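Local coordinates for AAEL008620-PA odorant-binding protein (Aedes aegypti, PDB 5V13), which binds the insect juvenile hormone JH3 in the mosquito hemolymph, as a secreted member of the odorant-binding protein family, at residues T25-L30 / G199-T204; E71-D76 / I203-E208; E92-A97 / M143-Y148; I140-M143 / Y148-I151; N153-L158 / V162-Q167. All coordinates share one frame; numbering follows the deposited sequence.

Interaction 1: T25-L30 / G199-T204; sequences TPEQTL and GFRWIT
Glu27 and Gln28, in the first turn of helix 26-38, meet Arg201, the first residue past helix 190-199 to leave helical angles, with positive phi. The helix start is a capping box. Thr25 is the N-cap: its OG1 accepts from Gln28 N at 3.1 Å. In return Thr25 N donates to Gln28 OE1, straight (164°) and onto a lone pair in the amide plane. Pro26 follows and turns to helix 151-158 instead.

Glu27 carries the contact. Its CG is anti to the backbone N (chi1 -177°) and the chain bends at chi2, which brings the carboxylate to the Arg201 guanidinium. The salt bridge is closest between Arg201 NH1 and Glu27 OE1, 2.8 Å. NH1 comes to the syn side of OE1, somewhat out of the carboxylate plane, while OE1 stays near the guanidinium plane. The two planes are 50° apart, so the grip is uneven: the bonds from Arg201 NH2 to both Glu27 oxygens are weak. Glu27 OE1 also bonds Tyr268 OH.

Gln28 CG lies beside Arg201 NH2. A water bridges this nitrogen to Gln28 O. The guanidinium is fixed from its own side too, as Arg201 NH1 donates to Gly199 O at 2.9 Å, nearly in the guanidinium plane.

Interaction 2: E71-D76 / I203-E208; sequences ELRLYD and ITEEGE
Arg73 and Glu205 bring the two backbones nearest, with CA atoms 8.9 Å apart; Arg73 has positive phi in the Schellman motif that ends helix 59-71, and Thr204 to Gly207 form a type I beta turn.

Arg73 spans this gap. It grips Glu206 side-on with two nitrogens. Arg73 NE donates to Glu206 OE2 at 2.9 Å, almost straight (175°), and Arg73 NH2 donates to Glu206 OE1 at 3.0 Å. Both oxygens use their syn lone pairs. The guanidinium and carboxylate planes are only 10° apart, so the pair is nearly flat. The Glu206 chain bends at chi2 (76°) to bring its carboxylate round to the arginine.

Glu205 approaches differently. Its CB lies over one face of the Arg73 guanidinium. Its OE1 sits well out of that plane and makes only a long ion pair with Arg73 NE. Arg24 is the stronger partner of this carboxylate. On the remaining edge, Arg73 NH1 donates to Glu71 O at 3.0 Å and pairs weakly with Glu71 OE1.

Three glutamates thus share one arginine in a salt-bridge network at the surface. The two-pronged bond to Glu206 fixes the rotation of the guanidinium, and the surrounding carboxylates probably stabilise its positive charge.

Interaction 3: E92-A97 / M143-Y148; sequences ESFFHA and MFHGDY
Phe94 and Met143 lie close, with CA atoms 4.8 Å apart, where helix 84-94 and helix 137-143 both end; His145, with positive phi, is the C-prime residue of the Schellman motif that closes the second.

His145 meets Phe94 in a T-shaped (edge-to-face) pair. The ring centroids are 4.4 Å apart and the planes stand at 79°. His145 CE1 points at the middle of the phenylalanine face, 3.3 Å above its plane, and so lies almost equally far from all six ring carbons. Chi1 of His145 is -46°, with CG anti to the carbonyl carbon, and this swings the ring across to Phe94. Ser93 OG sits over the centre of the opposite face of Phe94.

Met143 lies beside the pair and makes its contact through CB and its carbonyl O. Its CB packs on Phe94 CB and on Phe95 CB, each at 4.3 Å. Its carbonyl O lies 3.5 Å from Phe94 CB and accepts a hydrogen bond from Gln90. The neighbouring Phe144 touches the bound hormone.

No hydrogen bond crosses this buried contact. The polar nitrogen His145 NE2 is satisfied by Arg24 O, which holds the imidazole in place. The C-H edge at CE1 can then rest on the phenylalanine pi cloud, a CH-pi contact that joins the two helix ends by apolar and aromatic packing.

Interaction 4: I140-M143 / Y148-I151; sequences ILRM and YRDI
Arg142 holds Asp150 in a bidentate, side-on salt bridge that spans the turn from helix 137-143 to the start of helix 151-158. One nitrogen goes to each oxygen. Arg142 NE donates to Asp150 OD2 at 2.8 Å, nearly straight and onto the syn lone pair. Arg142 NH2 donates to Asp150 OD1 at 2.9 Å (174°), also from the syn side but somewhat out of the carboxylate plane. The two flat groups are nearly coplanar. Arg142 CG stands anti to the backbone N (chi1 -166°), which carries the chain out to the carboxylate.

Arg149 stacks on the same guanidinium. The two guanidinium planes are 16° apart and their centres 4.7 Å apart, with Arg142 NH2 over one face of Arg149. Both arginines gather round the carboxylates of Asp147 and Asp150, which probably balance their charge. Arg149 has its own salt bridge to Asp147, which makes a weaker, long ion pair with Arg142.

Farther out, Ile140, two residues earlier in the same helix, lines the hormone pocket and touches JH3. Arg149 O accepts a hydrogen bond from Asn153 of a neighbouring subunit, so the turn also meets the assembly. Asp150 O accepts from Thr154 OG1 in the following helix. Within the arginine pair, the nearest nitrogens are Arg142 NH1 and Arg149 NH2, at 3.6 Å.

Interaction 5: N153-L158 / V162-Q167; sequences NTYAKL and VKQIGQ
Tyr155 projects from helix 151-158 into a hollow formed by the loop 162-167, which curls past it. Val162 CG1 fills the notch between Tyr155 and Leu158: it lies 3.8 Å from Tyr155 CD1 and 3.6 Å from Leu158 CB. At the same ring carbon, Gln164 folds back at chi2 (-80°) and brings its amide obliquely up to the tyrosine. Gln164 OE1 comes to 3.2 Å from Tyr155 CD1, with ring and amide planes 64° apart. Its NE2 bonds Gly159 O. Ile165 closes the far end, with CG1 3.7 Å from Tyr155 OH.

No direct hydrogen bond links the segments. A water in the plane of the Tyr155 ring bridges them, bonding Tyr155 OH and donating to Lys163 O. The loop ends in a type II turn, Gln164 to Gln167. Lys163 NZ ties Gln164 O and Gln167 O together and also bonds Thr265 O.

Pro26 of helix 26-38 packs on Tyr155 and Leu158. Lys163 and Gln167 lean on helix 169-177, while Ile165 packs on Ala156 of a neighbouring subunit.

In the fold
Interaction 3 is the buried one and relies on aromatic and apolar packing. Interactions 2 and 4 lie at the surface and depend on two-pronged arginine-carboxylate pairs. Interactions 1 and 5 are partly buried: the first is an ion pair, the other mostly apolar with a bridging water. Interactions 1 and 2 share Ile203 and Thr204, in the loop between helices 190-199 and 211-220, and hold it to two other parts of the chain. Interactions 3 and 4 share Met143 and Tyr148, around the end of helix 137-143. Pro26 joins interaction 1 to interaction 5. Interactions 3, 4 and 5 also reach neighbouring subunits, whereas interactions 1 and 2 do not.

Interaction 1: T25-L30 / G199-T204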
# COMPACT_ATOMS: atom_id res chain seq x y z
N THR B 25 11.24 -5.86 -9.82
CA THR B 25 10.08 -5.67 -8.95
C THR B 25 8.98 -6.67 -9.30
O THR B 25 9.03 -7.31 -10.34
CB THR B 25 9.53 -4.26 -9.12
OG1 THR B 25 8.97 -4.14 -10.43
CG2 THR B 25 10.62 -3.23 -8.91
N PRO B 26 7.96 -6.80 -8.44
CA PRO B 26 6.80 -7.62 -8.82
C PRO B 26 6.03 -7.05 -10.00
O PRO B 26 5.35 -7.81 -10.69
CB PRO B 26 5.94 -7.66 -7.54
CG PRO B 26 6.44 -6.51 -6.70
CD PRO B 26 7.90 -6.38 -7.02
N GLU B 27 6.12 -5.74 -10.26
CA GLU B 27 5.53 -5.22 -11.49
C GLU B 27 6.26 -5.78 -12.70
O GLU B 27 5.63 -6.20 -13.68
CB GLU B 27 5.56 -3.69 -11.51
CG GLU B 27 4.89 -3.03 -12.74
CD GLU B 27 5.75 -3.03 -14.00
OE1 GLU B 27 5.17 -3.08 -15.13
OE2 GLU B 27 7.01 -2.94 -13.88
N GLN B 28 7.59 -5.82 -12.64
CA GLN B 28 8.38 -6.29 -13.77
C GLN B 28 8.23 -7.80 -14.00
O GLN B 28 8.10 -8.25 -15.14
CB GLN B 28 9.84 -5.89 -13.55
CG GLN B 28 10.06 -4.38 -13.79
CD GLN B 28 11.46 -3.93 -13.41
OE1 GLN B 28 11.98 -4.30 -12.36
NE2 GLN B 28 12.06 -3.12 -14.27
N THR B 29 8.29 -8.61 -12.93
CA THR B 29 8.08 -10.04 -13.12
C THR B 29 6.67 -10.33 -13.63
O THR B 29 6.49 -11.14 -14.55
CB THR B 29 8.37 -10.81 -11.83
OG1 THR B 29 7.57 -10.29 -10.76
CG2 THR B 29 9.85 -10.67 -11.47
N LEU B 30 5.65 -9.69 -13.05
CA LEU B 30 4.29 -9.96 -13.52
C LEU B 30 4.13 -9.56 -14.98
O LEU B 30 3.51 -10.28 -15.77
CB LEU B 30 3.27 -9.23 -12.64
CG LEU B 30 1.82 -9.68 -12.90
CD1 LEU B 30 1.67 -11.20 -12.68
CD2 LEU B 30 0.86 -8.93 -12.01
N GLY B 199 6.97 2.66 -18.57
CA GLY B 199 5.93 1.78 -18.04
C GLY B 199 5.11 1.11 -19.13
O GLY B 199 4.75 -0.06 -19.01
N PHE B 200 4.81 1.86 -20.20
CA PHE B 200 4.12 1.31 -21.37
C PHE B 200 5.03 0.42 -22.22
O PHE B 200 4.53 -0.24 -23.14
CB PHE B 200 3.57 2.45 -22.26
CG PHE B 200 2.38 3.21 -21.67
CD1 PHE B 200 1.89 2.92 -20.41
CD2 PHE B 200 1.76 4.22 -22.42
CE1 PHE B 200 0.79 3.62 -19.87
CE2 PHE B 200 0.66 4.94 -21.90
CZ PHE B 200 0.18 4.64 -20.63
N ARG B 201 6.34 0.41 -21.94
CA ARG B 201 7.35 -0.21 -22.81
C ARG B 201 7.36 0.38 -24.22
O ARG B 201 7.77 -0.28 -25.18
CB ARG B 201 7.19 -1.74 -22.87
CG ARG B 201 7.81 -2.50 -21.67
CD ARG B 201 7.07 -2.23 -20.34
NE ARG B 201 7.55 -3.08 -19.24
CZ ARG B 201 7.09 -3.03 -17.99
NH1 ARG B 201 6.12 -2.17 -17.65
NH2 ARG B 201 7.59 -3.85 -17.06
N TRP B 202 6.92 1.64 -24.35
CA TRP B 202 7.17 2.39 -25.58
C TRP B 202 8.65 2.77 -25.69
O TRP B 202 9.19 2.88 -26.80
CB TRP B 202 6.32 3.66 -25.65
CG TRP B 202 4.86 3.45 -25.84
CD1 TRP B 202 4.20 2.26 -25.82
CD2 TRP B 202 3.87 4.45 -26.11
NE1 TRP B 202 2.86 2.46 -26.04
CE2 TRP B 202 2.63 3.80 -26.23
CE3 TRP B 202 3.92 5.84 -26.26
CZ2 TRP B 202 1.45 4.48 -26.49
CZ3 TRP B 202 2.74 6.53 -26.52
CH2 TRP B 202 1.52 5.85 -26.64
N ILE B 203 9.30 2.99 -24.56
CA ILE B 203 10.75 3.14 -24.47
C ILE B 203 11.28 1.96 -23.67
O ILE B 203 10.78 1.69 -22.57
CB ILE B 203 11.15 4.48 -23.82
CG1 ILE B 203 10.80 5.63 -24.76
CG2 ILE B 203 12.66 4.48 -23.48
CD1 ILE B 203 11.13 7.01 -24.19
N THR B 204 12.26 1.25 -24.22
CA THR B 204 12.72 0.03 -23.60
C THR B 204 13.62 0.35 -22.42
O THR B 204 14.04 1.49 -22.21
CB THR B 204 13.47 -0.85 -24.60
OG1 THR B 204 14.73 -0.24 -24.89
CG2 THR B 204 12.68 -0.98 -25.90
O HOH W 1 9.25 -6.58 -17.13

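Interaction 2: E71-D76 / I203-E208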
# COMPACT_ATOMS: atom_id res chain seq x y z
N GLU B 71 12.98 -10.85 -21.27
CA GLU B 71 12.21 -9.69 -20.84
C GLU B 71 12.70 -9.14 -19.50
O GLU B 71 12.68 -7.93 -19.29
CB GLU B 71 10.72 -10.03 -20.74
CG GLU B 71 9.84 -8.79 -20.60
CD GLU B 71 9.88 -7.90 -21.85
OE1 GLU B 71 9.78 -6.66 -21.71
OE2 GLU B 71 9.99 -8.44 -22.98
N LEU B 72 13.17 -10.01 -18.60
CA LEU B 72 13.72 -9.59 -17.32
C LEU B 72 15.20 -9.20 -17.41
O LEU B 72 15.80 -8.89 -16.37
CB LEU B 72 13.53 -10.70 -16.28
CG LEU B 72 12.05 -10.99 -15.98
CD1 LEU B 72 11.89 -12.16 -15.01
CD2 LEU B 72 11.41 -9.74 -15.40
N ARG B 73 15.78 -9.23 -18.61
CA ARG B 73 17.19 -8.92 -18.82
C ARG B 73 18.09 -9.84 -17.99
O ARG B 73 19.19 -9.44 -17.57
CB ARG B 73 17.49 -7.45 -18.54
CG ARG B 73 17.14 -6.52 -19.74
CD ARG B 73 15.62 -6.42 -20.04
NE ARG B 73 15.40 -5.44 -21.11
CZ ARG B 73 14.25 -5.26 -21.76
NH1 ARG B 73 13.17 -5.98 -21.45
NH2 ARG B 73 14.19 -4.35 -22.72
N LEU B 74 17.66 -11.08 -17.79
CA LEU B 74 18.52 -12.10 -17.22
C LEU B 74 19.34 -12.81 -18.29
O LEU B 74 20.45 -13.26 -18.00
CB LEU B 74 17.70 -13.14 -16.46
CG LEU B 74 16.83 -12.56 -15.33
CD1 LEU B 74 15.81 -13.59 -14.86
CD2 LEU B 74 17.69 -12.10 -14.15
N TYR B 75 18.79 -12.95 -19.49
CA TYR B 75 19.51 -13.44 -20.65
C TYR B 75 19.75 -12.29 -21.61
O TYR B 75 18.82 -11.56 -21.96
CB TYR B 75 18.75 -14.56 -21.36
CG TYR B 75 19.58 -15.13 -22.49
CD1 TYR B 75 20.65 -15.97 -22.22
CD2 TYR B 75 19.32 -14.80 -23.81
CE1 TYR B 75 21.44 -16.48 -23.24
CE2 TYR B 75 20.10 -15.31 -24.85
CZ TYR B 75 21.15 -16.15 -24.55
OH TYR B 75 21.94 -16.65 -25.57
N ASP B 76 21.00 -12.15 -22.05
CA ASP B 76 21.46 -11.08 -22.92
C ASP B 76 21.66 -11.62 -24.33
O ASP B 76 22.66 -12.31 -24.58
CB ASP B 76 22.77 -10.51 -22.36
CG ASP B 76 23.30 -9.32 -23.14
OD1 ASP B 76 22.75 -8.98 -24.20
OD2 ASP B 76 24.29 -8.71 -22.66
N ILE B 203 9.30 2.99 -24.56
CA ILE B 203 10.75 3.14 -24.47
C ILE B 203 11.28 1.96 -23.67
O ILE B 203 10.78 1.69 -22.57
CB ILE B 203 11.15 4.48 -23.82
CG1 ILE B 203 10.80 5.63 -24.76
CG2 ILE B 203 12.66 4.48 -23.48
CD1 ILE B 203 11.13 7.01 -24.19
N THR B 204 12.26 1.25 -24.22
CA THR B 204 12.72 0.03 -23.60
C THR B 204 13.62 0.35 -22.42
O THR B 204 14.04 1.49 -22.21
CB THR B 204 13.47 -0.85 -24.60
OG1 THR B 204 14.73 -0.24 -24.89
CG2 THR B 204 12.68 -0.98 -25.90
N GLU B 205 13.94 -0.69 -21.65
CA GLU B 205 14.83 -0.49 -20.51
C GLU B 205 16.17 0.07 -20.96
O GLU B 205 16.80 0.83 -20.21
CB GLU B 205 15.01 -1.80 -19.75
CG GLU B 205 15.88 -1.68 -18.51
CD GLU B 205 15.74 -2.87 -17.57
OE1 GLU B 205 14.72 -3.59 -17.71
OE2 GLU B 205 16.64 -3.08 -16.73
N GLU B 206 16.62 -0.27 -22.17
CA GLU B 206 17.87 0.24 -22.73
C GLU B 206 17.72 1.63 -23.34
O GLU B 206 18.71 2.18 -23.83
CB GLU B 206 18.41 -0.72 -23.80
CG GLU B 206 18.76 -2.12 -23.28
CD GLU B 206 17.54 -3.00 -23.02
OE1 GLU B 206 16.57 -2.94 -23.80
OE2 GLU B 206 17.58 -3.77 -22.03
N GLY B 207 16.52 2.20 -23.34
CA GLY B 207 16.32 3.54 -23.83
C GLY B 207 15.95 3.65 -25.29
O GLY B 207 15.97 4.77 -25.83
N GLU B 208 15.61 2.55 -25.95
CA GLU B 208 15.28 2.56 -27.37
C GLU B 208 13.77 2.67 -27.58
O GLU B 208 12.98 2.21 -26.76
CB GLU B 208 15.80 1.30 -28.05
CG GLU B 208 17.30 1.18 -28.05
CD GLU B 208 17.77 -0.20 -28.42
OE1 GLU B 208 18.83 -0.63 -27.91
OE2 GLU B 208 17.07 -0.87 -29.21

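Interaction 3: E92-A97 / M143-Y148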
# COMPACT_ATOMS: atom_id res chain seq x y z
N GLU B 92 19.98 -11.49 -3.34
CA GLU B 92 20.35 -10.64 -2.21
C GLU B 92 19.22 -9.70 -1.81
O GLU B 92 19.07 -9.38 -0.62
CB GLU B 92 21.61 -9.85 -2.56
CG GLU B 92 22.85 -10.73 -2.66
CD GLU B 92 24.10 -9.98 -3.13
OE1 GLU B 92 25.22 -10.52 -2.97
OE2 GLU B 92 23.97 -8.86 -3.67
N SER B 93 18.41 -9.25 -2.77
CA SER B 93 17.34 -8.32 -2.46
C SER B 93 16.09 -9.02 -1.92
O SER B 93 15.40 -8.46 -1.07
CB SER B 93 16.98 -7.49 -3.70
OG SER B 93 15.85 -6.67 -3.44
N PHE B 94 15.78 -10.23 -2.41
CA PHE B 94 14.45 -10.80 -2.20
C PHE B 94 14.41 -12.22 -1.65
O PHE B 94 13.30 -12.76 -1.53
CB PHE B 94 13.64 -10.77 -3.50
CG PHE B 94 13.22 -9.38 -3.95
CD1 PHE B 94 12.37 -8.61 -3.16
CD2 PHE B 94 13.66 -8.86 -5.15
CE1 PHE B 94 11.99 -7.33 -3.56
CE2 PHE B 94 13.27 -7.60 -5.57
CZ PHE B 94 12.43 -6.83 -4.77
N PHE B 95 15.53 -12.84 -1.32
CA PHE B 95 15.50 -14.18 -0.72
C PHE B 95 16.06 -14.11 0.69
O PHE B 95 17.27 -13.98 0.88
CB PHE B 95 16.28 -15.20 -1.56
CG PHE B 95 16.19 -16.59 -1.01
CD1 PHE B 95 15.03 -17.34 -1.18
CD2 PHE B 95 17.24 -17.15 -0.31
CE1 PHE B 95 14.93 -18.62 -0.67
CE2 PHE B 95 17.15 -18.43 0.21
CZ PHE B 95 15.99 -19.17 0.03
N HIS B 96 15.17 -14.21 1.69
CA HIS B 96 15.55 -14.14 3.10
C HIS B 96 15.17 -15.38 3.89
O HIS B 96 15.29 -15.38 5.12
CB HIS B 96 14.92 -12.91 3.74
CG HIS B 96 14.86 -11.73 2.82
ND1 HIS B 96 16.00 -11.13 2.32
CD2 HIS B 96 13.81 -11.06 2.29
CE1 HIS B 96 15.65 -10.13 1.53
NE2 HIS B 96 14.33 -10.07 1.49
N ALA B 97 14.73 -16.44 3.22
CA ALA B 97 14.21 -17.62 3.91
C ALA B 97 15.28 -18.63 4.33
O ALA B 97 14.98 -19.50 5.16
CB ALA B 97 13.18 -18.33 3.01
N MET B 143 12.57 -15.57 -5.10
CA MET B 143 13.21 -14.26 -5.27
C MET B 143 12.64 -13.49 -6.45
O MET B 143 12.82 -12.27 -6.52
CB MET B 143 14.73 -14.41 -5.45
CG MET B 143 15.18 -15.06 -6.77
SD MET B 143 16.89 -15.64 -6.59
CE MET B 143 17.46 -15.86 -8.29
N PHE B 144 11.97 -14.17 -7.39
CA PHE B 144 11.25 -13.54 -8.48
C PHE B 144 9.75 -13.47 -8.22
O PHE B 144 8.95 -13.51 -9.16
CB PHE B 144 11.55 -14.26 -9.80
CG PHE B 144 12.93 -14.00 -10.34
CD1 PHE B 144 13.26 -12.74 -10.85
CD2 PHE B 144 13.89 -15.00 -10.34
CE1 PHE B 144 14.54 -12.49 -11.35
CE2 PHE B 144 15.18 -14.76 -10.85
CZ PHE B 144 15.50 -13.49 -11.35
N HIS B 145 9.35 -13.41 -6.95
CA HIS B 145 8.00 -13.03 -6.53
C HIS B 145 6.96 -14.09 -6.84
O HIS B 145 5.77 -13.78 -6.98
CB HIS B 145 7.62 -11.68 -7.15
CG HIS B 145 8.71 -10.66 -7.01
ND1 HIS B 145 9.27 -10.35 -5.79
CD2 HIS B 145 9.39 -9.95 -7.94
CE1 HIS B 145 10.23 -9.47 -5.97
NE2 HIS B 145 10.32 -9.20 -7.26
N GLY B 146 7.38 -15.35 -6.87
CA GLY B 146 6.46 -16.44 -7.12
C GLY B 146 5.66 -16.91 -5.91
O GLY B 146 4.68 -17.63 -6.10
N ASP B 147 6.05 -16.52 -4.69
CA ASP B 147 5.43 -17.02 -3.46
C ASP B 147 4.68 -15.86 -2.81
O ASP B 147 5.30 -14.88 -2.38
CB ASP B 147 6.50 -17.58 -2.53
CG ASP B 147 5.94 -18.24 -1.27
OD1 ASP B 147 4.77 -18.02 -0.90
OD2 ASP B 147 6.72 -18.99 -0.63
N TYR B 148 3.35 -15.96 -2.76
CA TYR B 148 2.53 -14.85 -2.28
C TYR B 148 2.57 -14.69 -0.76
O TYR B 148 1.97 -13.75 -0.24
CB TYR B 148 1.08 -15.00 -2.74
CG TYR B 148 0.90 -14.67 -4.22
CD1 TYR B 148 1.97 -14.20 -4.98
CD2 TYR B 148 -0.33 -14.83 -4.84
CE1 TYR B 148 1.81 -13.90 -6.33
CE2 TYR B 148 -0.49 -14.53 -6.18
CZ TYR B 148 0.58 -14.07 -6.92
OH TYR B 148 0.41 -13.77 -8.25

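Interaction 4: I140-M143 / Y148-I151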
# COMPACT_ATOMS: atom_id res chain seq x y z
N ILE B 140 14.86 -19.57 -6.71
CA ILE B 140 14.53 -18.72 -7.86
C ILE B 140 13.06 -18.31 -7.83
O ILE B 140 12.72 -17.14 -8.03
CB ILE B 140 14.88 -19.46 -9.16
CG1 ILE B 140 16.38 -19.71 -9.25
CG2 ILE B 140 14.32 -18.72 -10.40
CD1 ILE B 140 16.74 -20.80 -10.30
N LEU B 141 12.18 -19.28 -7.63
CA LEU B 141 10.75 -18.99 -7.52
C LEU B 141 10.50 -17.87 -6.52
O LEU B 141 9.81 -16.89 -6.81
CB LEU B 141 10.01 -20.27 -7.11
CG LEU B 141 8.49 -20.36 -6.94
CD1 LEU B 141 8.11 -21.84 -6.87
CD2 LEU B 141 7.95 -19.64 -5.69
N ARG B 142 11.08 -17.99 -5.33
CA ARG B 142 10.77 -17.03 -4.28
C ARG B 142 11.33 -15.64 -4.60
O ARG B 142 10.65 -14.63 -4.39
CB ARG B 142 11.29 -17.56 -2.95
CG ARG B 142 10.74 -16.81 -1.78
CD ARG B 142 10.61 -17.71 -0.57
NE ARG B 142 9.77 -17.07 0.43
CZ ARG B 142 9.40 -17.62 1.57
NH1 ARG B 142 9.80 -18.86 1.88
NH2 ARG B 142 8.63 -16.94 2.40
N MET B 143 12.57 -15.57 -5.10
CA MET B 143 13.21 -14.26 -5.27
C MET B 143 12.64 -13.49 -6.45
O MET B 143 12.82 -12.27 -6.52
CB MET B 143 14.73 -14.41 -5.45
CG MET B 143 15.18 -15.06 -6.77
SD MET B 143 16.89 -15.64 -6.59
CE MET B 143 17.46 -15.86 -8.29
N TYR B 148 3.35 -15.96 -2.76
CA TYR B 148 2.53 -14.85 -2.28
C TYR B 148 2.57 -14.69 -0.76
O TYR B 148 1.97 -13.75 -0.24
CB TYR B 148 1.08 -15.00 -2.74
CG TYR B 148 0.90 -14.67 -4.22
CD1 TYR B 148 1.97 -14.20 -4.98
CD2 TYR B 148 -0.33 -14.83 -4.84
CE1 TYR B 148 1.81 -13.90 -6.33
CE2 TYR B 148 -0.49 -14.53 -6.18
CZ TYR B 148 0.58 -14.07 -6.92
OH TYR B 148 0.41 -13.77 -8.25
N ARG B 149 3.23 -15.59 -0.04
CA ARG B 149 3.45 -15.33 1.38
C ARG B 149 4.28 -14.08 1.61
O ARG B 149 4.24 -13.51 2.71
CB ARG B 149 4.12 -16.54 2.04
CG ARG B 149 3.20 -17.73 2.22
CD ARG B 149 3.94 -18.90 2.86
NE ARG B 149 5.03 -19.39 2.01
CZ ARG B 149 5.78 -20.44 2.31
NH1 ARG B 149 5.55 -21.12 3.43
NH2 ARG B 149 6.75 -20.82 1.49
N ASP B 150 5.04 -13.66 0.60
CA ASP B 150 5.93 -12.50 0.67
C ASP B 150 5.33 -11.24 0.08
O ASP B 150 5.98 -10.20 0.10
CB ASP B 150 7.24 -12.77 -0.08
CG ASP B 150 7.99 -13.97 0.45
OD1 ASP B 150 7.95 -14.19 1.68
OD2 ASP B 150 8.61 -14.69 -0.37
N ILE B 151 4.12 -11.30 -0.48
CA ILE B 151 3.70 -10.21 -1.36
C ILE B 151 3.50 -8.92 -0.57
O ILE B 151 3.80 -7.83 -1.08
CB ILE B 151 2.43 -10.61 -2.15
CG1 ILE B 151 2.14 -9.61 -3.27
CG2 ILE B 151 1.21 -10.75 -1.23
CD1 ILE B 151 1.04 -10.09 -4.24

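Interaction 5: N153-L158 / V162-Q167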
# COMPACT_ATOMS: atom_id res chain seq x y z
N ASN B 153 5.16 -7.93 2.28
CA ASN B 153 6.47 -7.35 2.61
C ASN B 153 7.12 -6.71 1.39
O ASN B 153 7.68 -5.60 1.47
CB ASN B 153 7.39 -8.43 3.18
CG ASN B 153 7.04 -8.80 4.59
OD1 ASN B 153 6.41 -8.02 5.30
ND2 ASN B 153 7.45 -9.99 5.01
N THR B 154 7.06 -7.39 0.24
CA THR B 154 7.70 -6.90 -0.98
C THR B 154 7.10 -5.57 -1.43
O THR B 154 7.84 -4.63 -1.76
CB THR B 154 7.57 -7.97 -2.07
OG1 THR B 154 8.26 -9.16 -1.67
CG2 THR B 154 8.10 -7.45 -3.40
N TYR B 155 5.77 -5.47 -1.48
CA TYR B 155 5.19 -4.22 -1.97
C TYR B 155 5.31 -3.10 -0.94
O TYR B 155 5.34 -1.92 -1.32
CB TYR B 155 3.72 -4.43 -2.38
CG TYR B 155 3.53 -4.88 -3.82
CD1 TYR B 155 3.58 -3.96 -4.87
CD2 TYR B 155 3.28 -6.21 -4.12
CE1 TYR B 155 3.38 -4.37 -6.20
CE2 TYR B 155 3.10 -6.63 -5.45
CZ TYR B 155 3.16 -5.71 -6.48
OH TYR B 155 2.97 -6.12 -7.79
N ALA B 156 5.39 -3.42 0.36
CA ALA B 156 5.55 -2.34 1.33
C ALA B 156 6.98 -1.82 1.39
O ALA B 156 7.19 -0.62 1.59
CB ALA B 156 5.09 -2.80 2.72
N LYS B 157 7.98 -2.70 1.20
CA LYS B 157 9.37 -2.26 1.14
C LYS B 157 9.61 -1.36 -0.06
O LYS B 157 10.39 -0.40 0.01
CB LYS B 157 10.30 -3.47 1.10
CG LYS B 157 11.79 -3.14 1.11
CD LYS B 157 12.66 -4.39 0.89
CE LYS B 157 12.63 -4.87 -0.57
NZ LYS B 157 13.61 -5.97 -0.85
N LEU B 158 8.97 -1.66 -1.18
CA LEU B 158 9.08 -0.81 -2.36
C LEU B 158 8.14 0.40 -2.28
O LEU B 158 8.46 1.45 -2.86
CB LEU B 158 8.79 -1.62 -3.62
CG LEU B 158 9.73 -2.79 -3.90
CD1 LEU B 158 9.23 -3.64 -5.08
CD2 LEU B 158 11.15 -2.28 -4.16
N VAL B 162 7.12 1.47 -6.60
CA VAL B 162 6.70 0.49 -7.60
C VAL B 162 5.22 0.69 -7.87
O VAL B 162 4.46 1.07 -6.97
CB VAL B 162 6.97 -0.97 -7.14
CG1 VAL B 162 6.05 -1.36 -5.99
CG2 VAL B 162 6.82 -1.95 -8.28
N LYS B 163 4.81 0.48 -9.12
CA LYS B 163 3.38 0.52 -9.42
C LYS B 163 2.68 -0.64 -8.72
O LYS B 163 3.08 -1.80 -8.88
CB LYS B 163 3.13 0.47 -10.93
CG LYS B 163 1.66 0.64 -11.33
CD LYS B 163 1.44 0.21 -12.79
CE LYS B 163 1.38 -1.32 -12.92
NZ LYS B 163 0.14 -1.86 -12.32
N GLN B 164 1.63 -0.34 -7.96
CA GLN B 164 0.95 -1.38 -7.22
C GLN B 164 -0.05 -2.11 -8.12
O GLN B 164 -0.43 -1.62 -9.18
CB GLN B 164 0.22 -0.79 -6.00
CG GLN B 164 1.15 -0.04 -5.02
CD GLN B 164 1.92 -0.96 -4.09
OE1 GLN B 164 1.38 -1.96 -3.59
NE2 GLN B 164 3.20 -0.64 -3.85
N ILE B 165 -0.46 -3.29 -7.67
CA ILE B 165 -1.54 -4.00 -8.34
C ILE B 165 -2.77 -3.10 -8.32
O ILE B 165 -3.09 -2.50 -7.29
CB ILE B 165 -1.82 -5.34 -7.64
CG1 ILE B 165 -0.68 -6.33 -7.90
CG2 ILE B 165 -3.18 -5.94 -8.09
CD1 ILE B 165 -0.68 -7.52 -6.89
N GLY B 166 -3.44 -2.97 -9.47
CA GLY B 166 -4.61 -2.12 -9.56
C GLY B 166 -4.34 -0.63 -9.76
O GLY B 166 -5.29 0.12 -10.00
N GLN B 167 -3.10 -0.19 -9.65
CA GLN B 167 -2.73 1.20 -9.91
C GLN B 167 -2.37 1.38 -11.38
O GLN B 167 -1.68 0.54 -11.97
CB GLN B 167 -1.54 1.63 -9.05
CG GLN B 167 -1.17 3.12 -9.20
CD GLN B 167 0.01 3.52 -8.32
OE1 GLN B 167 0.78 2.66 -7.90
NE2 GLN B 167 0.16 4.82 -8.06
O HOH W 2 2.49 -4.37 -9.90